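Local structure of adhesin (Streptococcus sanguinis SK1 = NCTC 7863, 6VT2) at residues Phe25-Asp30 / Pro75-Val80; Pro6-Pro11 / Val100-Ala105; Asn36-Arg41 / Asp62-Pro67. The protein probably mediates attachment of the bacterium to host sialoglycans, which it binds through two tandem Siglec-like modules of a serine-rich repeat adhesin. All coordinates share one frame; numbering follows the deposited sequence. Where two conformers were deposited one is given.

Interaction 1 of 3, residues Phe25-Asp30 / Pro75-Val80; sequences FVETTD and PLRTRV. With CA (calcium ion), chain H.
Phe-25 to Thr-29 and Leu-76 to Val-80 are neighbouring antiparallel strands in one sheet of the first Siglec-like domain, a beta sandwich, and the first of them runs on into the calcium site at Asp-30. The register rests on four backbone bonds: Val-26 and Thr-78 form one hydrogen-bonded pair, Val-26 N to Thr-78 O being 2.9 Å, and Thr-28 with Leu-76 forms the next. Side chains of the two non-hydrogen-bonded pairs, Phe-25 with Arg-79 and Glu-27 with Arg-77, share the sheet face turned away from Val-26 and Thr-28. Here the guanidinium of Arg-77 lies nearly flat over one face of the Phe-25 ring, planes 20° apart, with Arg-77 NH2 3.4 Å from Phe-25 CG. Because Arg-77 CZ stands 29° off the ring normal, this cation-pi contact is off-centre. A bend at chi3 (69°) swings NE out of line with the chain. The other terminal nitrogen, NH1, forms a salt bridge with Glu-27, whose side chain runs alongside; Arg-77 NH1 meets Glu-27 OE2 at 3.1 Å on its anti side in a bent bond, tilted out of the carboxylate plane, which stands almost perpendicular to the guanidinium. Arg-77 is thus held at face and edge. On the same sheet face, Arg-79 CB packs 3.7 Å from Phe-25 CE1, while its NE pairs with Glu-23. The opposite face looks toward strand 35-41, where Val-38 touches Leu-76 and Thr-78. A water there bridges the strands: it donates to Leu-76 O at 2.9 Å and is hydrogen-bonded to both Thr-28 OG1 and Thr-78 OG1, the latter also bonded to Thr-61. Beyond the strand end, both carboxylate oxygens of Asp-30 bind the calcium ion, OD1 at 2.4 Å and OD2 at 2.5 Å.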
loop_
_atom_site.group_PDB
_atom_site.type_symbol
_atom_site.label_atom_id
_atom_site.label_comp_id
_atom_site.label_asym_id
_atom_site.label_seq_id
_atom_site.Cartn_x
_atom_site.Cartn_y
_atom_site.Cartn_z
ATOM N N PHE A 25 8.354 -40.895 5.077
ATOM C CA PHE A 25 7.890 -41.991 5.931
ATOM C C PHE A 25 7.845 -43.280 5.137
ATOM O O PHE A 25 7.567 -43.242 3.967
ATOM C CB PHE A 25 6.555 -41.603 6.557
ATOM C CG PHE A 25 6.728 -40.559 7.620
ATOM C CD1 PHE A 25 7.065 -40.920 8.910
ATOM C CD2 PHE A 25 6.633 -39.216 7.307
ATOM C CE1 PHE A 25 7.256 -39.955 9.880
ATOM C CE2 PHE A 25 6.832 -38.256 8.280
ATOM C CZ PHE A 25 7.137 -38.630 9.562
ATOM N N VAL A 26 8.156 -44.352 5.822
ATOM C CA VAL A 26 8.068 -45.700 5.241
ATOM C C VAL A 26 6.918 -46.333 6.021
ATOM O O VAL A 26 6.798 -46.058 7.105
ATOM C CB VAL A 26 9.382 -46.466 5.424
ATOM C CG1 VAL A 26 9.185 -47.932 5.081
ATOM C CG2 VAL A 26 10.540 -45.838 4.652
ATOM N N GLU A 27 6.028 -47.042 5.378
ATOM C CA GLU A 27 4.879 -47.679 6.061
ATOM C C GLU A 27 5.034 -49.180 5.904
ATOM O O GLU A 27 5.354 -49.584 4.832
ATOM C CB GLU A 27 3.557 -47.171 5.515
ATOM C CG GLU A 27 3.195 -45.781 6.012
ATOM C CD GLU A 27 1.720 -45.462 5.853
ATOM O OE1 GLU A 27 1.088 -46.049 4.986
ATOM O OE2 GLU A 27 1.207 -44.654 6.615
ATOM N N THR A 28 4.856 -49.916 7.003
ATOM C CA THR A 28 5.071 -51.367 6.989
ATOM C C THR A 28 3.843 -52.061 7.567
ATOM O O THR A 28 3.408 -51.625 8.499
ATOM C CB THR A 28 6.359 -51.779 7.708
ATOM O OG1 THR A 28 7.442 -51.091 7.087
ATOM C CG2 THR A 28 6.640 -53.262 7.635
ATOM N N THR A 29 3.318 -53.041 6.860
ATOM C CA THR A 29 2.200 -53.843 7.566
ATOM C C THR A 29 2.557 -55.321 7.523
ATOM O O THR A 29 3.369 -55.706 6.830
ATOM C CB THR A 29 0.884 -53.623 6.823
ATOM O OG1 THR A 29 1.096 -54.103 5.503
ATOM C CG2 THR A 29 0.468 -52.180 6.695
ATOM N N ASP A 30 1.836 -56.105 8.294
ATOM C CA ASP A 30 2.024 -57.562 8.268
ATOM C C ASP A 30 0.699 -58.152 8.692
ATOM O O ASP A 30 0.175 -57.646 9.605
ATOM C CB ASP A 30 3.175 -58.002 9.160
ATOM C CG ASP A 30 3.537 -59.459 8.974
ATOM O OD1 ASP A 30 4.217 -59.731 8.073
ATOM O OD2 ASP A 30 3.188 -60.238 9.821
ATOM N N PRO A 75 -0.644 -48.694 9.828
ATOM C CA PRO A 75 0.658 -49.191 9.491
ATOM C C PRO A 75 1.776 -48.706 10.410
ATOM O O PRO A 75 1.694 -47.694 10.966
ATOM C CB PRO A 75 0.961 -48.680 8.082
ATOM C CG PRO A 75 -0.383 -48.337 7.537
ATOM C CD PRO A 75 -1.216 -47.928 8.725
ATOM N N LEU A 76 2.810 -49.513 10.528
ATOM C CA LEU A 76 3.971 -49.112 11.315
ATOM C C LEU A 76 4.683 -48.010 10.531
ATOM O O LEU A 76 4.965 -48.228 9.405
ATOM C CB LEU A 76 4.888 -50.301 11.475
ATOM C CG LEU A 76 6.094 -49.947 12.303
ATOM C CD1 LEU A 76 5.683 -49.540 13.709
ATOM C CD2 LEU A 76 7.066 -51.093 12.323
ATOM N N ARG A 77 4.958 -46.881 11.158
ATOM C CA ARG A 77 5.556 -45.739 10.456
ATOM C C ARG A 77 7.035 -45.564 10.815
ATOM O O ARG A 77 7.336 -45.464 11.948
ATOM C CB ARG A 77 4.747 -44.506 10.802
ATOM C CG ARG A 77 3.564 -44.490 9.872
ATOM C CD ARG A 77 2.557 -43.449 10.092
ATOM N NE ARG A 77 3.046 -42.149 9.768
ATOM C CZ ARG A 77 3.137 -41.560 8.619
ATOM N NH1 ARG A 77 2.937 -42.208 7.499
ATOM N NH2 ARG A 77 3.484 -40.299 8.627
ATOM N N THR A 78 7.899 -45.510 9.816
ATOM C CA THR A 78 9.328 -45.315 10.060
ATOM C C THR A 78 9.677 -43.963 9.472
ATOM O O THR A 78 9.323 -43.745 8.375
ATOM C CB THR A 78 10.142 -46.401 9.380
ATOM O OG1 THR A 78 9.858 -47.629 10.023
ATOM C CG2 THR A 78 11.631 -46.152 9.411
ATOM N N ARG A 79 10.285 -43.110 10.260
ATOM C CA ARG A 79 10.679 -41.805 9.762
ATOM C C ARG A 79 12.108 -41.905 9.222
ATOM O O ARG A 79 12.928 -42.360 9.914
ATOM C CB ARG A 79 10.654 -40.826 10.917
ATOM C CG ARG A 79 10.956 -39.387 10.501
ATOM C CD ARG A 79 11.254 -38.604 11.763
ATOM N NE ARG A 79 11.475 -37.231 11.415
ATOM C CZ ARG A 79 12.266 -36.434 12.054
ATOM N NH1 ARG A 79 12.427 -35.207 11.608
ATOM N NH2 ARG A 79 12.869 -36.825 13.131
ATOM N N VAL A 80 12.345 -41.449 8.004
ATOM C CA VAL A 80 13.715 -41.361 7.450
ATOM C C VAL A 80 13.956 -39.863 7.279
ATOM O O VAL A 80 13.136 -39.232 6.780
ATOM C CB VAL A 80 13.841 -42.137 6.137
ATOM C CG1 VAL A 80 15.259 -42.095 5.625
ATOM C CG2 VAL A 80 13.410 -43.583 6.306
HETATM CA CA CA H . 4.277 -62.055 8.502
HETATM O O HOH W 1 7.756 -48.867 8.750
HETATM O O HOH W 2 2.198 -62.165 7.458
#

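Interaction 2 of 3, residues Pro6-Pro11 / Val100-Ala105; sequences PTITLP and VRAEDA. With CA (calcium ion), chain H.
Ile-8 places CG1 anti to its carbonyl carbon (chi1 -55°), and a near-straight chi2 of 168° carries CD1 onward to the backbone of strand 100-104. CD1 settles 3.6 Å from both Val-100 O and Ala-102 N, with Ala-102 CB 3.8 Å away, while the other branch, CG2, meets Val-100 CG1 at 4.1 Å. Leu-10 CG sits between the backbone N and the carbonyl carbon (chi1 80°). The side chain meets Val-100 tip to tip, and Leu-10 CD1 to Val-100 CG2, at 3.5 Å, is the closest apolar side-chain approach between the segments. At the other end the Pro-6 ring rests on Ala-102 and on the chain just beyond it: its CG lies 3.9 Å from Ala-102 CB and 3.7 Å from Asp-104 N. The bonding evidence points to packing between two layers, since the segments share no hydrogen bonds and the strand axes pass 7.7 Å apart, too far for neighbours in one sheet. The contact lies between the two sheets of the Siglec-like sandwich, toward the margin formed by strand 7-9. A calcium ion is bound at its Pro-6/Asp-104 end: Asp-104 OD2 binds the metal at 2.1 Å, and Asp-104 OD1 accepts from Asn-108 N; Asp-2, Thr-4 and Asp-30 contribute further ligands. Strand 7-9 is an outermost strand of its sheet and bonds to strand 21-29, whose Thr-28 also touches Pro-6 and Ala-102. Strand 95-104 lies in the facing sheet between strands 119-125 and 35-41, and Phe-120 of the former covers both Leu-10 and Val-100.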
loop_
_atom_site.group_PDB
_atom_site.type_symbol
_atom_site.label_atom_id
_atom_site.label_comp_id
_atom_site.label_asym_id
_atom_site.label_seq_id
_atom_site.Cartn_x
_atom_site.Cartn_y
_atom_site.Cartn_z
ATOM N N PRO A 6 6.827 -58.800 6.098
ATOM C CA PRO A 6 6.025 -57.619 6.048
ATOM C C PRO A 6 6.015 -56.916 4.690
ATOM O O PRO A 6 6.866 -57.171 3.926
ATOM C CB PRO A 6 6.654 -56.650 7.058
ATOM C CG PRO A 6 7.437 -57.533 7.973
ATOM C CD PRO A 6 7.892 -58.676 7.103
ATOM N N THR A 7 4.994 -56.109 4.481
ATOM C CA THR A 7 4.797 -55.317 3.267
ATOM C C THR A 7 5.282 -53.903 3.559
ATOM O O THR A 7 4.765 -53.318 4.467
ATOM C CB THR A 7 3.331 -55.337 2.842
ATOM O OG1 THR A 7 2.971 -56.688 2.587
ATOM C CG2 THR A 7 3.066 -54.499 1.612
ATOM N N ILE A 8 6.192 -53.406 2.733
ATOM C CA ILE A 8 6.812 -52.102 2.930
ATOM C C ILE A 8 6.414 -51.200 1.774
ATOM O O ILE A 8 6.541 -51.592 0.609
ATOM C CB ILE A 8 8.348 -52.211 2.987
ATOM C CG1 ILE A 8 8.819 -53.185 4.043
ATOM C CG2 ILE A 8 8.982 -50.835 3.245
ATOM C CD1 ILE A 8 10.236 -53.509 3.944
ATOM N N THR A 9 5.949 -50.007 2.165
ATOM C CA THR A 9 5.502 -48.986 1.223
ATOM C C THR A 9 6.362 -47.707 1.436
ATOM O O THR A 9 6.546 -47.358 2.563
ATOM C CB THR A 9 4.017 -48.644 1.312
ATOM O OG1 THR A 9 3.343 -49.852 0.977
ATOM C CG2 THR A 9 3.626 -47.573 0.335
ATOM N N LEU A 10 7.037 -47.247 0.388
ATOM C CA LEU A 10 7.931 -46.074 0.594
ATOM C C LEU A 10 8.138 -45.363 -0.738
ATOM O O LEU A 10 7.903 -45.975 -1.735
ATOM C CB LEU A 10 9.250 -46.539 1.206
ATOM C CG LEU A 10 10.260 -47.140 0.241
ATOM C CD1 LEU A 10 11.596 -47.278 0.946
ATOM C CD2 LEU A 10 9.786 -48.473 -0.284
ATOM N N PRO A 11 8.518 -44.075 -0.731
ATOM C CA PRO A 11 8.708 -43.366 -1.975
ATOM C C PRO A 11 9.935 -43.908 -2.705
ATOM O O PRO A 11 10.832 -44.221 -2.076
ATOM C CB PRO A 11 9.005 -41.919 -1.600
ATOM C CG PRO A 11 9.275 -41.948 -0.137
ATOM C CD PRO A 11 8.593 -43.179 0.414
ATOM N N VAL A 100 15.433 -50.729 2.387
ATOM C CA VAL A 100 14.599 -50.798 3.577
ATOM C C VAL A 100 14.114 -52.232 3.728
ATOM O O VAL A 100 13.553 -52.807 2.799
ATOM C CB VAL A 100 13.444 -49.794 3.512
ATOM C CG1 VAL A 100 12.669 -49.888 4.782
ATOM C CG2 VAL A 100 13.942 -48.372 3.304
ATOM N N ARG A 101 14.317 -52.779 4.933
ATOM C CA ARG A 101 13.873 -54.129 5.203
ATOM C C ARG A 101 13.042 -54.140 6.476
ATOM O O ARG A 101 13.200 -53.333 7.280
ATOM C CB ARG A 101 15.049 -55.084 5.392
ATOM C CG ARG A 101 16.025 -55.075 4.230
ATOM C CD ARG A 101 17.112 -56.064 4.565
ATOM N NE ARG A 101 16.718 -57.427 4.304
ATOM C CZ ARG A 101 17.506 -58.460 4.507
ATOM N NH1 ARG A 101 18.706 -58.290 5.003
ATOM N NH2 ARG A 101 17.114 -59.681 4.217
ATOM N N ALA A 102 12.159 -55.099 6.545
ATOM C CA ALA A 102 11.375 -55.222 7.755
ATOM C C ALA A 102 11.241 -56.695 8.102
ATOM O O ALA A 102 11.240 -57.552 7.217
ATOM C CB ALA A 102 9.996 -54.591 7.604
ATOM N N GLU A 103 11.113 -56.974 9.400
ATOM C CA GLU A 103 10.986 -58.344 9.901
ATOM C C GLU A 103 9.831 -58.437 10.873
ATOM O O GLU A 103 9.668 -57.558 11.732
ATOM C CB GLU A 103 12.279 -58.724 10.558
ATOM C CG GLU A 103 12.284 -60.199 11.078
ATOM C CD GLU A 103 13.609 -60.471 11.749
ATOM O OE1 GLU A 103 13.608 -61.063 12.842
ATOM O OE2 GLU A 103 14.668 -60.026 11.221
ATOM N N ASP A 104 9.021 -59.483 10.712
ATOM C CA ASP A 104 7.879 -59.704 11.592
ATOM C C ASP A 104 8.338 -60.495 12.818
ATOM O O ASP A 104 9.521 -60.814 12.993
ATOM C CB ASP A 104 6.699 -60.339 10.832
ATOM C CG ASP A 104 6.922 -61.772 10.387
ATOM O OD1 ASP A 104 7.887 -62.366 10.876
ATOM O OD2 ASP A 104 6.086 -62.187 9.516
ATOM N N ALA A 105 7.397 -60.742 13.736
ATOM C CA ALA A 105 7.821 -61.391 14.966
ATOM C C ALA A 105 8.109 -62.861 14.761
ATOM O O ALA A 105 8.840 -63.451 15.556
ATOM C CB ALA A 105 6.756 -61.231 16.052
HETATM CA CA CA H . 4.277 -62.055 8.502
HETATM O O HOH W 2 2.198 -62.165 7.458
#

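Interaction 3 of 3, residues Asn36-Arg41 / Asp62-Pro67; sequences NRVIVR and DNLSVP. With SO4 (sulfate ion), chain L.
Asn-36 and Ser-65 meet through their polar ends: the Asn-36 amide oxygen OD1 lies 3.1 Å from Ser-65 OG, a weak contact in which the hydroxyl may donate, although its proton has another acceptor within reach. The Asn-36 side chain sets off away from the 62-67 loop; CG is anti to the carbonyl carbon (chi1 -83°), and chi2 of 15° sets OD1 on the serine side. Arg-34 lies beside both groups, donating from NE to Asn-36 OD1 and from NH2 to Ser-65 OG. Leu-64 reaches the strand with one methyl: CD2 is 3.5 Å from Asn-36 O and 4.3 Å from Val-38 CG2. The backbone here carries a classic beta bulge, in which Asn-36 and Arg-37 both face Glu-103 of strand 95-104, at the edge of one sheet of the Siglec-like sandwich. The side chain of Arg-37 leaves the backbone away from the loop. Arg-37 NH1 is modelled within hydrogen-bonding distance of sulfate O2 (2.7 Å), but the ion, probably from the crystallisation liquor, lies implausibly close to NH2, so the bond is doubtful. Ile-39 CD1 lies 3.6 Å above the guanidinium plane of Arg-37, toward its rim.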
loop_
_atom_site.group_PDB
_atom_site.type_symbol
_atom_site.label_atom_id
_atom_site.label_comp_id
_atom_site.label_asym_id
_atom_site.label_seq_id
_atom_site.Cartn_x
_atom_site.Cartn_y
_atom_site.Cartn_z
ATOM N N ASN A 36 8.842 -56.304 14.052
ATOM C CA ASN A 36 9.826 -56.210 15.090
ATOM C C ASN A 36 11.039 -55.407 14.658
ATOM O O ASN A 36 11.730 -54.864 15.503
ATOM C CB ASN A 36 10.247 -57.609 15.547
ATOM C CG ASN A 36 9.310 -58.205 16.536
ATOM O OD1 ASN A 36 8.219 -57.746 16.700
ATOM N ND2 ASN A 36 9.716 -59.344 17.112
ATOM N N ARG A 37 11.343 -55.335 13.368
ATOM C CA ARG A 37 12.521 -54.584 12.914
ATOM C C ARG A 37 12.179 -53.893 11.602
ATOM O O ARG A 37 11.501 -54.449 10.830
ATOM C CB ARG A 37 13.712 -55.496 12.620
ATOM C CG ARG A 37 14.188 -56.324 13.803
ATOM C CD ARG A 37 15.313 -57.259 13.492
ATOM N NE ARG A 37 16.664 -56.820 13.224
ATOM C CZ ARG A 37 17.246 -55.690 13.519
ATOM N NH1 ARG A 37 18.501 -55.532 13.131
ATOM N NH2 ARG A 37 16.656 -54.686 14.127
ATOM N N VAL A 38 12.534 -52.575 11.551
ATOM C CA VAL A 38 12.617 -51.928 10.160
ATOM C C VAL A 38 14.050 -51.384 10.077
ATOM O O VAL A 38 14.468 -50.777 10.966
ATOM C CB VAL A 38 11.562 -50.823 10.077
ATOM C CG1 VAL A 38 11.687 -50.063 8.768
ATOM C CG2 VAL A 38 10.164 -51.397 10.248
ATOM N N ILE A 39 14.736 -51.693 9.003
ATOM C CA ILE A 39 16.166 -51.394 8.807
ATOM C C ILE A 39 16.305 -50.558 7.535
ATOM O O ILE A 39 15.657 -50.845 6.608
ATOM C CB ILE A 39 16.904 -52.737 8.588
ATOM C CG1 ILE A 39 16.892 -53.552 9.871
ATOM C CG2 ILE A 39 18.309 -52.559 8.065
ATOM C CD1 ILE A 39 17.257 -54.997 9.654
ATOM N N VAL A 40 17.167 -49.559 7.574
ATOM C CA VAL A 40 17.573 -48.825 6.367
ATOM C C VAL A 40 19.048 -49.137 6.237
ATOM O O VAL A 40 19.724 -48.938 7.171
ATOM C CB VAL A 40 17.331 -47.325 6.484
ATOM C CG1 VAL A 40 17.740 -46.630 5.200
ATOM C CG2 VAL A 40 15.899 -47.049 6.804
ATOM N N ARG A 41 19.474 -49.622 5.088
ATOM C CA ARG A 41 20.875 -50.022 5.010
ATOM C C ARG A 41 21.438 -49.839 3.604
ATOM O O ARG A 41 20.727 -49.777 2.641
ATOM C CB ARG A 41 21.030 -51.496 5.405
ATOM C CG ARG A 41 20.220 -52.449 4.542
ATOM C CD ARG A 41 20.576 -53.924 4.735
ATOM N NE ARG A 41 21.768 -54.268 4.028
ATOM C CZ ARG A 41 22.350 -55.433 4.105
ATOM N NH1 ARG A 41 21.839 -56.363 4.878
ATOM N NH2 ARG A 41 23.417 -55.676 3.389
ATOM N N ASP A 62 8.944 -45.435 15.895
ATOM C CA ASP A 62 8.271 -45.560 17.180
ATOM C C ASP A 62 7.495 -46.881 17.119
ATOM O O ASP A 62 7.181 -47.363 16.099
ATOM C CB ASP A 62 7.381 -44.340 17.365
ATOM C CG ASP A 62 8.138 -43.024 17.462
ATOM O OD1 ASP A 62 9.353 -43.028 17.460
ATOM O OD2 ASP A 62 7.482 -42.012 17.440
ATOM N N ASN A 63 7.148 -47.392 18.251
ATOM C CA ASN A 63 6.235 -48.496 18.350
ATOM C C ASN A 63 6.737 -49.775 17.704
ATOM O O ASN A 63 5.946 -50.610 17.352
ATOM C CB ASN A 63 4.891 -48.130 17.738
ATOM C CG ASN A 63 3.766 -48.765 18.491
ATOM O OD1 ASN A 63 3.892 -48.995 19.677
ATOM N ND2 ASN A 63 2.651 -49.028 17.827
ATOM N N LEU A 64 8.040 -49.953 17.539
ATOM C CA LEU A 64 8.590 -51.212 17.046
ATOM C C LEU A 64 8.291 -52.337 18.025
ATOM O O LEU A 64 8.248 -52.142 19.254
ATOM C CB LEU A 64 10.099 -51.119 16.887
ATOM C CG LEU A 64 10.662 -50.846 15.507
ATOM C CD1 LEU A 64 12.197 -50.852 15.598
ATOM C CD2 LEU A 64 10.204 -51.887 14.490
ATOM N N SER A 65 8.059 -53.538 17.469
ATOM C CA SER A 65 8.043 -54.765 18.259
ATOM C C SER A 65 6.918 -54.722 19.301
ATOM O O SER A 65 7.059 -55.114 20.466
ATOM C CB SER A 65 9.413 -55.011 18.897
ATOM O OG SER A 65 9.440 -56.409 19.200
ATOM N N VAL A 66 5.758 -54.290 18.854
ATOM C CA VAL A 66 4.566 -54.118 19.664
ATOM C C VAL A 66 3.439 -54.848 18.958
ATOM O O VAL A 66 3.233 -54.627 17.749
ATOM C CB VAL A 66 4.216 -52.624 19.845
ATOM C CG1 VAL A 66 2.795 -52.419 20.347
ATOM C CG2 VAL A 66 5.202 -52.009 20.744
ATOM N N PRO A 67 2.700 -55.718 19.644
ATOM C CA PRO A 67 1.524 -56.352 19.031
ATOM C C PRO A 67 0.579 -55.318 18.440
ATOM O O PRO A 67 0.249 -54.321 19.059
ATOM C CB PRO A 67 0.868 -57.108 20.195
ATOM C CG PRO A 67 1.931 -57.248 21.195
ATOM C CD PRO A 67 2.905 -56.124 21.048
HETATM S S SO4 L . 18.448 -52.768 14.639
HETATM O O1 SO4 L . 19.494 -51.917 15.111
HETATM O O2 SO4 L . 18.484 -52.872 13.275
HETATM O O3 SO4 L . 18.629 -54.015 15.288
HETATM O O4 SO4 L . 17.221 -52.166 15.075
#

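From the N terminus, segment 6-11 comes first and meets 100-105 only after the other four segments have passed, so interaction 2 closes the longest loop, with 88 residues between its ends. Within that span, interaction 1 joins 25-30 to 75-80 across 44 residues, and inside this again interaction 3 joins 36-41 to 62-67 across 20. The three are therefore concentric, and none crosses another. Interaction 1 lies within the sheet that also holds strand 7-9, interaction 2 spans from that sheet to the facing one, and interaction 3 brings the loop after strand 58-61 to edge strand 35-41. Interactions 1 and 2 share the calcium ion and one of its waters.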